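PDB 7CPX: lovastatin nonaketide synthase, polyketide synthase component from Aspergillus terreus, which builds the nonaketide dihydromonacolin L on its acyl-carrier domain from malonyl-CoA, NADPH and S-adenosylmethionine in lovastatin biosynthesis, working with lovC as partner. Local coordinates for residues W570-N576 against L877-D883; C662-L668 against S794-Y798; L1670-K1674 against E1683-M1687; M1693-L1697 against W1725-N1729. The protein carries 2 engineered substitutions. Residues are numbered along the deposited sequence.

Interaction 1. Residues W570-N576 against L877-D883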
loop_
_atom_site.group_PDB
_atom_site.type_symbol
_atom_site.label_atom_id
_atom_site.label_comp_id
_atom_site.label_asym_id
_atom_site.label_seq_id
_atom_site.Cartn_x
_atom_site.Cartn_y
_atom_site.Cartn_z
ATOM N N TRP A 570 -53.781 36.354 55.175
ATOM C CA TRP A 570 -53.182 35.350 56.034
ATOM C C TRP A 570 -52.530 36.006 57.240
ATOM O O TRP A 570 -52.165 37.184 57.200
ATOM C CB TRP A 570 -52.139 34.540 55.255
ATOM C CG TRP A 570 -52.596 34.138 53.886
ATOM C CD1 TRP A 570 -51.971 34.404 52.702
ATOM C CD2 TRP A 570 -53.784 33.407 53.556
ATOM N NE1 TRP A 570 -52.690 33.876 51.657
ATOM C CE2 TRP A 570 -53.808 33.260 52.154
ATOM C CE3 TRP A 570 -54.826 32.859 54.310
ATOM C CZ2 TRP A 570 -54.835 32.590 51.492
ATOM C CZ3 TRP A 570 -55.844 32.193 53.650
ATOM C CH2 TRP A 570 -55.840 32.064 52.255
ATOM N N PRO A 571 -52.382 35.279 58.346
ATOM C CA PRO A 571 -51.741 35.871 59.525
ATOM C C PRO A 571 -50.286 36.226 59.253
ATOM O O PRO A 571 -49.573 35.516 58.540
ATOM C CB PRO A 571 -51.866 34.773 60.586
ATOM C CG PRO A 571 -52.008 33.509 59.813
ATOM C CD PRO A 571 -52.764 33.874 58.572
ATOM N N GLY A 572 -49.852 37.341 59.833
ATOM C CA GLY A 572 -48.450 37.726 59.768
ATOM C C GLY A 572 -47.921 37.948 58.368
ATOM O O GLY A 572 -46.808 37.509 58.051
ATOM N N MET A 573 -48.692 38.618 57.517
ATOM C CA MET A 573 -48.214 38.944 56.182
ATOM C C MET A 573 -47.250 40.123 56.235
ATOM O O MET A 573 -47.399 41.042 57.046
ATOM C CB MET A 573 -49.387 39.267 55.256
ATOM C CG MET A 573 -50.358 38.113 55.048
ATOM S SD MET A 573 -49.988 37.086 53.611
ATOM C CE MET A 573 -48.559 36.171 54.184
ATOM N N LEU A 574 -46.245 40.087 55.360
ATOM C CA LEU A 574 -45.182 41.081 55.252
ATOM C C LEU A 574 -44.287 41.128 56.482
ATOM O O LEU A 574 -43.430 42.016 56.570
ATOM C CB LEU A 574 -45.719 42.498 55.007
ATOM C CG LEU A 574 -46.500 42.774 53.722
ATOM C CD1 LEU A 574 -46.740 44.272 53.582
ATOM C CD2 LEU A 574 -45.781 42.227 52.500
ATOM N N LYS A 575 -44.446 40.209 57.436
ATOM C CA LYS A 575 -43.628 40.258 58.643
ATOM C C LYS A 575 -42.150 40.111 58.303
ATOM O O LYS A 575 -41.300 40.824 58.849
ATOM C CB LYS A 575 -44.071 39.170 59.622
ATOM C CG LYS A 575 -43.891 37.750 59.108
ATOM C CD LYS A 575 -44.443 36.731 60.090
ATOM C CE LYS A 575 -44.160 35.310 59.634
ATOM N NZ LYS A 575 -44.809 34.997 58.332
ATOM N N ASN A 576 -41.825 39.187 57.398
ATOM C CA ASN A 576 -40.432 38.998 57.009
ATOM C C ASN A 576 -39.966 40.105 56.070
ATOM O O ASN A 576 -38.832 40.585 56.184
ATOM C CB ASN A 576 -40.255 37.628 56.359
ATOM C CG ASN A 576 -40.864 36.511 57.181
ATOM O OD1 ASN A 576 -41.755 35.798 56.720
ATOM N ND2 ASN A 576 -40.385 36.353 58.410
ATOM N N LEU A 877 -47.439 36.122 47.497
ATOM C CA LEU A 877 -47.494 36.012 48.956
ATOM C C LEU A 877 -48.392 34.820 49.273
ATOM O O LEU A 877 -49.620 34.946 49.299
ATOM C CB LEU A 877 -48.006 37.295 49.600
ATOM C CG LEU A 877 -47.337 37.692 50.919
ATOM C CD1 LEU A 877 -45.863 38.014 50.709
ATOM C CD2 LEU A 877 -48.052 38.876 51.546
ATOM N N GLU A 878 -47.772 33.666 49.507
ATOM C CA GLU A 878 -48.506 32.426 49.691
ATOM C C GLU A 878 -49.082 32.347 51.104
ATOM O O GLU A 878 -48.901 33.241 51.936
ATOM C CB GLU A 878 -47.602 31.230 49.394
ATOM C CG GLU A 878 -47.425 30.940 47.912
ATOM C CD GLU A 878 -46.664 32.031 47.186
ATOM O OE1 GLU A 878 -45.751 32.624 47.796
ATOM O OE2 GLU A 878 -46.982 32.297 46.008
ATOM N N ARG A 879 -49.790 31.254 51.374
ATOM C CA ARG A 879 -50.505 31.067 52.634
ATOM C C ARG A 879 -49.533 30.531 53.677
ATOM O O ARG A 879 -49.206 29.342 53.688
ATOM C CB ARG A 879 -51.687 30.125 52.430
ATOM C CG ARG A 879 -52.694 30.109 53.569
ATOM C CD ARG A 879 -52.407 29.007 54.576
ATOM N NE ARG A 879 -53.552 28.767 55.447
ATOM C CZ ARG A 879 -53.800 29.428 56.570
ATOM N NH1 ARG A 879 -52.993 30.383 57.005
ATOM N NH2 ARG A 879 -54.886 29.125 57.274
ATOM N N GLY A 880 -49.065 31.412 54.558
ATOM C CA GLY A 880 -48.182 31.016 55.635
ATOM C C GLY A 880 -46.734 30.826 55.247
ATOM O O GLY A 880 -45.954 30.329 56.067
ATOM N N LYS A 881 -46.348 31.202 54.033
ATOM C CA LYS A 881 -44.975 31.040 53.582
ATOM C C LYS A 881 -44.168 32.308 53.854
ATOM O O LYS A 881 -44.712 33.379 54.128
ATOM C CB LYS A 881 -44.938 30.697 52.092
ATOM C CG LYS A 881 -45.933 29.627 51.673
ATOM C CD LYS A 881 -45.857 28.394 52.559
ATOM C CE LYS A 881 -46.784 27.299 52.058
ATOM N NZ LYS A 881 -47.068 26.283 53.108
ATOM N N ASN A 882 -42.847 32.170 53.773
ATOM C CA ASN A 882 -41.964 33.307 53.996
ATOM C C ASN A 882 -42.213 34.382 52.946
ATOM O O ASN A 882 -42.334 34.088 51.753
ATOM C CB ASN A 882 -40.506 32.854 53.958
ATOM C CG ASN A 882 -39.534 34.003 54.120
ATOM O OD1 ASN A 882 -39.280 34.752 53.177
ATOM N ND2 ASN A 882 -38.982 34.148 55.319
ATOM N N ASP A 883 -42.290 35.635 53.398
ATOM C CA ASP A 883 -42.591 36.735 52.486
ATOM C C ASP A 883 -41.486 36.908 51.451
ATOM O O ASP A 883 -41.757 37.050 50.250
ATOM C CB ASP A 883 -42.796 38.023 53.282
ATOM C CG ASP A 883 -43.846 37.877 54.366
ATOM O OD1 ASP A 883 -44.846 37.165 54.135
ATOM O OD2 ASP A 883 -43.670 38.472 55.449
#

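Interaction 2. Residues C662-L668 against S794-Y798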
loop_
_atom_site.group_PDB
_atom_site.type_symbol
_atom_site.label_atom_id
_atom_site.label_comp_id
_atom_site.label_asym_id
_atom_site.label_seq_id
_atom_site.Cartn_x
_atom_site.Cartn_y
_atom_site.Cartn_z
ATOM N N CYS A 662 -55.743 48.024 44.153
ATOM C CA CYS A 662 -55.769 48.063 42.696
ATOM C C CYS A 662 -55.935 49.490 42.196
ATOM O O CYS A 662 -55.371 49.864 41.160
ATOM C CB CYS A 662 -56.892 47.172 42.166
ATOM S SG CYS A 662 -56.891 46.980 40.371
ATOM N N ALA A 663 -56.690 50.313 42.930
ATOM C CA ALA A 663 -56.851 51.705 42.528
ATOM C C ALA A 663 -55.502 52.406 42.468
ATOM O O ALA A 663 -55.252 53.213 41.565
ATOM C CB ALA A 663 -57.791 52.428 43.491
ATOM N N PHE A 664 -54.618 52.109 43.421
ATOM C CA PHE A 664 -53.265 52.649 43.358
ATOM C C PHE A 664 -52.500 52.073 42.174
ATOM O O PHE A 664 -51.729 52.784 41.519
ATOM C CB PHE A 664 -52.526 52.370 44.667
ATOM C CG PHE A 664 -51.030 52.409 44.540
ATOM C CD1 PHE A 664 -50.388 53.543 44.068
ATOM C CD2 PHE A 664 -50.264 51.315 44.902
ATOM C CE1 PHE A 664 -49.012 53.578 43.948
ATOM C CE2 PHE A 664 -48.889 51.346 44.789
ATOM C CZ PHE A 664 -48.261 52.479 44.312
ATOM N N ALA A 665 -52.702 50.786 41.881
ATOM C CA ALA A 665 -51.983 50.155 40.782
ATOM C C ALA A 665 -52.349 50.754 39.431
ATOM O O ALA A 665 -51.592 50.589 38.469
ATOM C CB ALA A 665 -52.258 48.653 40.771
ATOM N N ALA A 666 -53.486 51.443 39.338
ATOM C CA ALA A 666 -53.887 52.068 38.085
ATOM C C ALA A 666 -52.967 53.208 37.676
ATOM O O ALA A 666 -53.043 53.660 36.528
ATOM C CB ALA A 666 -55.322 52.585 38.195
ATOM N N GLY A 667 -52.106 53.680 38.574
ATOM C CA GLY A 667 -51.255 54.814 38.281
ATOM C C GLY A 667 -51.924 56.158 38.433
ATOM O O GLY A 667 -51.305 57.180 38.115
ATOM N N LEU A 668 -53.169 56.192 38.907
ATOM C CA LEU A 668 -53.921 57.429 39.072
ATOM C C LEU A 668 -54.156 57.807 40.524
ATOM O O LEU A 668 -54.238 58.997 40.833
ATOM C CB LEU A 668 -55.278 57.316 38.366
ATOM C CG LEU A 668 -55.219 56.951 36.882
ATOM C CD1 LEU A 668 -56.594 56.544 36.380
ATOM C CD2 LEU A 668 -54.671 58.108 36.062
ATOM N N SER A 794 -52.491 55.608 34.218
ATOM C CA SER A 794 -51.450 55.236 33.269
ATOM C C SER A 794 -51.559 53.760 32.901
ATOM O O SER A 794 -51.354 53.378 31.750
ATOM C CB SER A 794 -50.065 55.530 33.851
ATOM O OG SER A 794 -49.842 54.784 35.035
ATOM N N VAL A 795 -51.883 52.936 33.893
ATOM C CA VAL A 795 -52.001 51.493 33.705
ATOM C C VAL A 795 -53.407 51.159 33.220
ATOM O O VAL A 795 -54.388 51.629 33.815
ATOM C CB VAL A 795 -51.685 50.736 35.004
ATOM C CG1 VAL A 795 -52.062 49.267 34.866
ATOM C CG2 VAL A 795 -50.217 50.887 35.365
ATOM N N PRO A 796 -53.565 50.365 32.149
ATOM C CA PRO A 796 -54.907 49.883 31.800
ATOM C C PRO A 796 -55.571 49.213 32.990
ATOM O O PRO A 796 -55.124 48.158 33.450
ATOM C CB PRO A 796 -54.642 48.895 30.658
ATOM C CG PRO A 796 -53.374 49.369 30.044
ATOM C CD PRO A 796 -52.552 49.922 31.175
ATOM N N TRP A 797 -56.640 49.822 33.493
ATOM C CA TRP A 797 -57.261 49.418 34.744
ATOM C C TRP A 797 -58.755 49.228 34.533
ATOM O O TRP A 797 -59.415 50.067 33.912
ATOM C CB TRP A 797 -56.998 50.465 35.833
ATOM C CG TRP A 797 -57.721 50.224 37.114
ATOM C CD1 TRP A 797 -57.313 49.439 38.150
ATOM C CD2 TRP A 797 -58.973 50.791 37.508
ATOM N NE1 TRP A 797 -58.238 49.475 39.164
ATOM C CE2 TRP A 797 -59.268 50.298 38.795
ATOM C CE3 TRP A 797 -59.876 51.665 36.898
ATOM C CZ2 TRP A 797 -60.428 50.649 39.480
ATOM C CZ3 TRP A 797 -61.027 52.011 37.578
ATOM C CH2 TRP A 797 -61.292 51.506 38.857
ATOM N N TYR A 798 -59.281 48.121 35.052
ATOM C CA TYR A 798 -60.679 47.749 34.865
ATOM C C TYR A 798 -61.306 47.468 36.220
ATOM O O TYR A 798 -60.830 46.601 36.960
ATOM C CB TYR A 798 -60.803 46.524 33.956
ATOM C CG TYR A 798 -60.213 46.727 32.580
ATOM C CD1 TYR A 798 -58.861 46.521 32.346
ATOM C CD2 TYR A 798 -61.008 47.127 31.515
ATOM C CE1 TYR A 798 -58.318 46.706 31.090
ATOM C CE2 TYR A 798 -60.474 47.314 30.257
ATOM C CZ TYR A 798 -59.129 47.102 30.049
ATOM O OH TYR A 798 -58.592 47.288 28.795
#

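Interaction 3. Residues L1670-K1674 against E1683-M1687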
loop_
_atom_site.group_PDB
_atom_site.type_symbol
_atom_site.label_atom_id
_atom_site.label_comp_id
_atom_site.label_asym_id
_atom_site.label_seq_id
_atom_site.Cartn_x
_atom_site.Cartn_y
_atom_site.Cartn_z
ATOM N N LEU A 1670 91.706 -10.743 -28.044
ATOM C CA LEU A 1670 91.129 -12.075 -27.966
ATOM C C LEU A 1670 91.755 -12.875 -26.836
ATOM O O LEU A 1670 92.976 -12.866 -26.651
ATOM C CB LEU A 1670 91.308 -12.834 -29.288
ATOM C CG LEU A 1670 90.737 -14.254 -29.319
ATOM C CD1 LEU A 1670 89.237 -14.236 -29.077
ATOM C CD2 LEU A 1670 91.057 -14.930 -30.640
ATOM N N GLN A 1671 90.901 -13.565 -26.086
ATOM C CA GLN A 1671 91.313 -14.596 -25.147
ATOM C C GLN A 1671 90.498 -15.847 -25.429
ATOM O O GLN A 1671 89.362 -15.767 -25.900
ATOM C CB GLN A 1671 91.117 -14.163 -23.689
ATOM C CG GLN A 1671 91.939 -12.955 -23.278
ATOM C CD GLN A 1671 91.769 -12.612 -21.811
ATOM O OE1 GLN A 1671 90.843 -13.090 -21.155
ATOM N NE2 GLN A 1671 92.666 -11.785 -21.288
ATOM N N THR A 1672 91.083 -17.009 -25.146
ATOM C CA THR A 1672 90.418 -18.277 -25.411
ATOM C C THR A 1672 90.654 -19.239 -24.259
ATOM O O THR A 1672 91.761 -19.320 -23.720
ATOM C CB THR A 1672 90.908 -18.906 -26.719
ATOM O OG1 THR A 1672 92.329 -19.084 -26.668
ATOM C CG2 THR A 1672 90.551 -18.019 -27.898
ATOM N N TYR A 1673 89.601 -19.967 -23.889
ATOM C CA TYR A 1673 89.674 -20.962 -22.829
ATOM C C TYR A 1673 88.841 -22.167 -23.228
ATOM O O TYR A 1673 87.709 -22.016 -23.697
ATOM C CB TYR A 1673 89.181 -20.385 -21.497
ATOM C CG TYR A 1673 89.936 -19.150 -21.066
ATOM C CD1 TYR A 1673 91.097 -19.251 -20.314
ATOM C CD2 TYR A 1673 89.493 -17.885 -21.418
ATOM C CE1 TYR A 1673 91.793 -18.126 -19.921
ATOM C CE2 TYR A 1673 90.182 -16.754 -21.031
ATOM C CZ TYR A 1673 91.330 -16.880 -20.282
ATOM O OH TYR A 1673 92.019 -15.753 -19.894
ATOM N N LYS A 1674 89.405 -23.363 -23.042
ATOM C CA LYS A 1674 88.714 -24.577 -23.460
ATOM C C LYS A 1674 87.435 -24.793 -22.660
ATOM O O LYS A 1674 86.409 -25.203 -23.216
ATOM C CB LYS A 1674 89.642 -25.783 -23.314
ATOM C CG LYS A 1674 90.959 -25.652 -24.061
ATOM C CD LYS A 1674 90.741 -25.473 -25.554
ATOM C CE LYS A 1674 92.058 -25.411 -26.304
ATOM N NZ LYS A 1674 91.855 -25.201 -27.763
ATOM N N GLU A 1683 94.437 -16.551 -15.101
ATOM C CA GLU A 1683 95.184 -15.649 -14.233
ATOM C C GLU A 1683 94.698 -14.211 -14.368
ATOM O O GLU A 1683 94.624 -13.483 -13.372
ATOM C CB GLU A 1683 96.678 -15.733 -14.548
ATOM C CG GLU A 1683 97.315 -17.083 -14.239
ATOM C CD GLU A 1683 96.941 -18.160 -15.239
ATOM O OE1 GLU A 1683 96.168 -17.863 -16.174
ATOM O OE2 GLU A 1683 97.421 -19.303 -15.093
ATOM N N GLU A 1684 94.362 -13.787 -15.585
ATOM C CA GLU A 1684 93.938 -12.417 -15.841
ATOM C C GLU A 1684 92.797 -12.421 -16.845
ATOM O O GLU A 1684 92.853 -13.137 -17.849
ATOM C CB GLU A 1684 95.102 -11.570 -16.370
ATOM C CG GLU A 1684 94.728 -10.133 -16.700
ATOM C CD GLU A 1684 95.915 -9.319 -17.176
ATOM O OE1 GLU A 1684 97.036 -9.867 -17.210
ATOM O OE2 GLU A 1684 95.725 -8.132 -17.517
ATOM N N LEU A 1685 91.769 -11.625 -16.569
ATOM C CA LEU A 1685 90.642 -11.445 -17.469
ATOM C C LEU A 1685 90.254 -9.976 -17.488
ATOM O O LEU A 1685 90.385 -9.285 -16.469
ATOM C CB LEU A 1685 89.430 -12.287 -17.043
ATOM C CG LEU A 1685 89.620 -13.802 -17.022
ATOM C CD1 LEU A 1685 88.396 -14.474 -16.430
ATOM C CD2 LEU A 1685 89.892 -14.333 -18.418
ATOM N N PRO A 1686 89.773 -9.468 -18.623
ATOM C CA PRO A 1686 89.268 -8.092 -18.652
ATOM C C PRO A 1686 87.859 -8.009 -18.084
ATOM O O PRO A 1686 86.998 -8.842 -18.378
ATOM C CB PRO A 1686 89.296 -7.735 -20.143
ATOM C CG PRO A 1686 89.183 -9.037 -20.850
ATOM C CD PRO A 1686 89.769 -10.093 -19.958
ATOM N N MET A 1687 87.631 -6.990 -17.257
ATOM C CA MET A 1687 86.350 -6.846 -16.577
ATOM C C MET A 1687 85.272 -6.227 -17.456
ATOM O O MET A 1687 84.092 -6.291 -17.093
ATOM C CB MET A 1687 86.522 -6.012 -15.306
ATOM C CG MET A 1687 87.089 -6.807 -14.142
ATOM S SD MET A 1687 87.118 -5.889 -12.592
ATOM C CE MET A 1687 87.579 -7.187 -11.448
#

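Interaction 4. Residues M1693-L1697 against W1725-N1729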
loop_
_atom_site.group_PDB
_atom_site.type_symbol
_atom_site.label_atom_id
_atom_site.label_comp_id
_atom_site.label_asym_id
_atom_site.label_seq_id
_atom_site.Cartn_x
_atom_site.Cartn_y
_atom_site.Cartn_z
ATOM N N MET A 1693 80.396 -17.912 -25.332
ATOM C CA MET A 1693 80.463 -19.144 -24.556
ATOM C C MET A 1693 79.958 -20.300 -25.407
ATOM O O MET A 1693 78.763 -20.382 -25.711
ATOM C CB MET A 1693 79.645 -19.010 -23.276
ATOM C CG MET A 1693 79.906 -17.722 -22.508
ATOM S SD MET A 1693 81.581 -17.608 -21.860
ATOM C CE MET A 1693 81.556 -18.929 -20.653
ATOM N N LEU A 1694 80.871 -21.189 -25.786
ATOM C CA LEU A 1694 80.530 -22.443 -26.442
ATOM C C LEU A 1694 80.438 -23.597 -25.454
ATOM O O LEU A 1694 80.334 -24.755 -25.874
ATOM C CB LEU A 1694 81.561 -22.768 -27.526
ATOM C CG LEU A 1694 81.451 -21.989 -28.840
ATOM C CD1 LEU A 1694 81.490 -20.487 -28.602
ATOM C CD2 LEU A 1694 82.561 -22.407 -29.793
ATOM N N THR A 1695 80.475 -23.304 -24.152
ATOM C CA THR A 1695 80.482 -24.364 -23.151
ATOM C C THR A 1695 79.233 -25.228 -23.249
ATOM O O THR A 1695 79.308 -26.455 -23.123
ATOM C CB THR A 1695 80.599 -23.759 -21.751
ATOM O OG1 THR A 1695 79.499 -22.872 -21.517
ATOM C CG2 THR A 1695 81.902 -22.992 -21.613
ATOM N N GLU A 1696 78.074 -24.607 -23.470
ATOM C CA GLU A 1696 76.839 -25.375 -23.559
ATOM C C GLU A 1696 76.862 -26.344 -24.731
ATOM O O GLU A 1696 76.251 -27.415 -24.646
ATOM C CB GLU A 1696 75.639 -24.435 -23.676
ATOM C CG GLU A 1696 75.692 -23.252 -22.727
ATOM C CD GLU A 1696 76.133 -23.646 -21.333
ATOM O OE1 GLU A 1696 75.736 -24.734 -20.865
ATOM O OE2 GLU A 1696 76.887 -22.870 -20.710
ATOM N N LEU A 1697 77.552 -25.997 -25.818
ATOM C CA LEU A 1697 77.807 -26.979 -26.865
ATOM C C LEU A 1697 78.662 -28.119 -26.335
ATOM O O LEU A 1697 78.437 -29.283 -26.688
ATOM C CB LEU A 1697 78.488 -26.310 -28.059
ATOM C CG LEU A 1697 77.857 -25.001 -28.544
ATOM C CD1 LEU A 1697 78.552 -24.504 -29.798
ATOM C CD2 LEU A 1697 76.365 -25.167 -28.790
ATOM N N TRP A 1725 76.036 -16.830 -25.153
ATOM C CA TRP A 1725 76.138 -18.270 -24.979
ATOM C C TRP A 1725 75.571 -18.965 -26.206
ATOM O O TRP A 1725 74.603 -18.492 -26.806
ATOM C CB TRP A 1725 75.388 -18.726 -23.726
ATOM C CG TRP A 1725 76.070 -18.358 -22.446
ATOM C CD1 TRP A 1725 76.842 -19.167 -21.668
ATOM C CD2 TRP A 1725 76.038 -17.085 -21.792
ATOM N NE1 TRP A 1725 77.295 -18.479 -20.571
ATOM C CE2 TRP A 1725 76.814 -17.198 -20.622
ATOM C CE3 TRP A 1725 75.422 -15.863 -22.079
ATOM C CZ2 TRP A 1725 76.999 -16.133 -19.743
ATOM C CZ3 TRP A 1725 75.600 -14.809 -21.202
ATOM C CH2 TRP A 1725 76.384 -14.949 -20.049
ATOM N N LEU A 1726 76.192 -20.075 -26.590
ATOM C CA LEU A 1726 75.737 -20.892 -27.708
ATOM C C LEU A 1726 75.312 -22.251 -27.177
ATOM O O LEU A 1726 76.092 -22.923 -26.494
ATOM C CB LEU A 1726 76.834 -21.053 -28.758
ATOM C CG LEU A 1726 77.407 -19.774 -29.366
ATOM C CD1 LEU A 1726 78.328 -20.131 -30.515
ATOM C CD2 LEU A 1726 76.294 -18.851 -29.829
ATOM N N THR A 1727 74.089 -22.658 -27.501
ATOM C CA THR A 1727 73.541 -23.931 -27.066
ATOM C C THR A 1727 73.119 -24.739 -28.283
ATOM O O THR A 1727 72.692 -24.183 -29.297
ATOM C CB THR A 1727 72.342 -23.729 -26.136
ATOM O OG1 THR A 1727 71.221 -23.245 -26.887
ATOM C CG2 THR A 1727 72.676 -22.730 -25.041
ATOM N N GLU A 1728 73.248 -26.060 -28.178
ATOM C CA GLU A 1728 72.908 -26.973 -29.269
ATOM C C GLU A 1728 71.532 -27.562 -28.978
ATOM O O GLU A 1728 71.399 -28.583 -28.303
ATOM C CB GLU A 1728 73.965 -28.061 -29.417
ATOM C CG GLU A 1728 73.637 -29.102 -30.475
ATOM C CD GLU A 1728 74.784 -30.062 -30.724
ATOM O OE1 GLU A 1728 75.797 -29.980 -29.998
ATOM O OE2 GLU A 1728 74.674 -30.899 -31.644
ATOM N N ASN A 1729 70.499 -26.907 -29.504
ATOM C CA ASN A 1729 69.119 -27.359 -29.340
ATOM C C ASN A 1729 68.801 -27.582 -27.865
ATOM O O ASN A 1729 68.365 -28.657 -27.447
ATOM C CB ASN A 1729 68.860 -28.623 -30.158
ATOM C CG ASN A 1729 67.423 -28.733 -30.614
ATOM O OD1 ASN A 1729 66.550 -28.019 -30.123
ATOM N ND2 ASN A 1729 67.168 -29.628 -31.559
#

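Interaction 1. Residues W570-N576 against L877-D883
This loop-to-loop contact in the malonyl-CoA:ACP transacylase domain joins the approach to the short helix 575-578 to the turn between edge strand 872-875 and helix 883-898. At one end the carboxylate of D883 lies against the first turn of helix 575-578: D883 OD2 accepts a hydrogen bond from N576 N at 2.8 Å. A weak return bond runs from D883 N to N576 OD1 at 3.4 Å, so the starts of the two helices are paired. The type II turn from G572 to K575 brings the chain into this position, with K575 NZ bonded back to G572 O at 3.2 Å. In the five-stranded parallel sheet of this acyltransferase fold, the two segments follow the central strand 558-563 and the outermost strand 872-875. M573 SD meets L877 CD2 at 3.3 Å, and V634 of helix 624-644 packs on M573, L574 and L877. At the other end the aliphatic part of R879 lies flat on an indole: R879 CG stands 3.4 Å from the centroid of the W570 six-membered ring, 11° off its normal, a CH-pi contact. The ring is held in turn by a hydrogen bond from W570 NE1 to H851 O.

Interaction 2. Residues C662-L668 against S794-Y798
The chain leaving helix 657-665, the helix that follows the probable nucleophile elbow (GxSxG) of the transacylase domain, packs here against strand 797-798 and the residues before it. The carbonyl A666 O accepts two backbone hydrogen bonds, from S794 N at 3.1 Å and from V795 N at 3.0 Å, so one oxygen holds both the first ordered residue after a disordered stretch and the next one. G667 then turns the chain away with positive phi. A beta carbon at this position would fall 2.0 Å from S794 OG as modelled and would also crowd the preceding carbonyl, so glycine suits the site; G667 CA itself lies 3.5 Å from S794 OG. Strand 797-798 is an outermost member of the five-stranded parallel sheet of this alpha/beta domain and pairs through its backbone with strand 648-652, the strand that leads into the elbow. W797 fills the space between strand and helix. A666 CB sits over its face, 3.9 Å from the centroid of the five-membered ring, in a CH-pi contact. C662 SG approaches the same ring at its edge, 4.0 Å from the centroid, a sulfur-aromatic contact in which C662 SG comes to 3.1 Å from W797 NE1. V795 CG2 touches A665 O at 3.4 Å, while the V795 side chain also packs on F649 and A651 of the neighbouring strand.

Interaction 3. Residues L1670-K1674 against E1683-M1687
Strand 1670-1673 and the extended loop 1683-1687 run well apart: the closest alpha carbons, those of Q1671 and L1685, are 8.3 Å from each other, too far for backbone pairing, so side chains bridge the gap. The strand pairs instead through its backbone with strand 1644-1647 and is an outermost strand of a mixed sheet whose parallel part is Rossmann-like, consistent with the structural, non-catalytic ketoreductase half found in related synthases. Strand alternation directs the CA-to-CB bonds of Q1671 and Y1673 toward the loop and leaves L1670 and T1672 out of reach of it. The two facing side chains are tied together, with Y1673 OH donating to Q1671 OE1 at 3.2 Å. Against this pair the loop sets L1685 and P1686. L1685 CD2 lies 3.0 Å from Y1673 OH, 3.5 Å from Y1673 CZ and 3.2 Å from Q1671 OE1, and P1686 CD is 3.4 Å from the same Q1671 OE1. L1685 also reaches L1679 of helix 1676-1680 and L1715 and Y1719 of helix 1705-1719, so its side chain lies between the strand's tyrosine and these two helices. With just 174 Å² buried, and aliphatic carbons set against polar side-chain tips, this surface contact appears to rest largely on van der Waals packing of L1685 and P1686 against the Y1673-Q1671 pair.

Interaction 4. Residues M1693-L1697 against W1725-N1729
M1693 lays its side chain over the indole of W1725: M1693 CG stands 3.5 Å from the centroid of the five-membered ring, 18° off the normal, a CH-pi contact, while M1693 SD lies obliquely at 5.0 Å in a Met-aromatic contact. Both side chains leave the same face of the sheet because M1693 and W1725 form a parallel bridge, their CA atoms 4.4 Å apart, fixed by the hydrogen bond from L1726 N to M1693 O at 2.7 Å. The neighbouring parallel strands 1689-1693 and 1720-1728, linked through helix 1705-1719, form a beta-alpha-beta unit in a Rossmann-like sheet. Beyond M1693 the first strand ends, and T1695 to L1697 take up helical backbone angles across the C-terminal part of the second. There E1696 CB touches L1726 O at 3.2 Å, and L1697 N makes a weak hydrogen bond to L1726 O at 3.5 Å. L1697 CD2 rests 3.3 Å from T1727 C, and L1694 CD1 meets L1726 CD1 at 3.7 Å; L1657 of helix 1652-1664 packs on L1697 and L1726. The buried carboxylate of E1696 is satisfied twice, by T1695 OG1 at 2.7 Å from E1696 OE2 and by T1740 of helix 1735-1750 at E1696 OE1.

From the N terminus, interaction 1 opens first and closes a loop of 300 residues across the transacylase domain, tying the segment after the central strand 558-563 to the loop between the outermost strand 872-875 and helix 883-898. Interaction 2 is nested inside that loop and fixes the other outermost strand, 797-798, to helix 657-665; the centres of the two contacts are 25 Å apart. With centres about 159 to 170 Å from those of the first two, interactions 3 and 4 follow in series on one mixed sheet. Interaction 3 closes a loop of eight residues at outermost strand 1670-1673; interaction 4 closes one of 27 residues containing helix 1705-1719, joining strands 1689-1693 and 1720-1728. Their nearest atoms are about 5 Å apart.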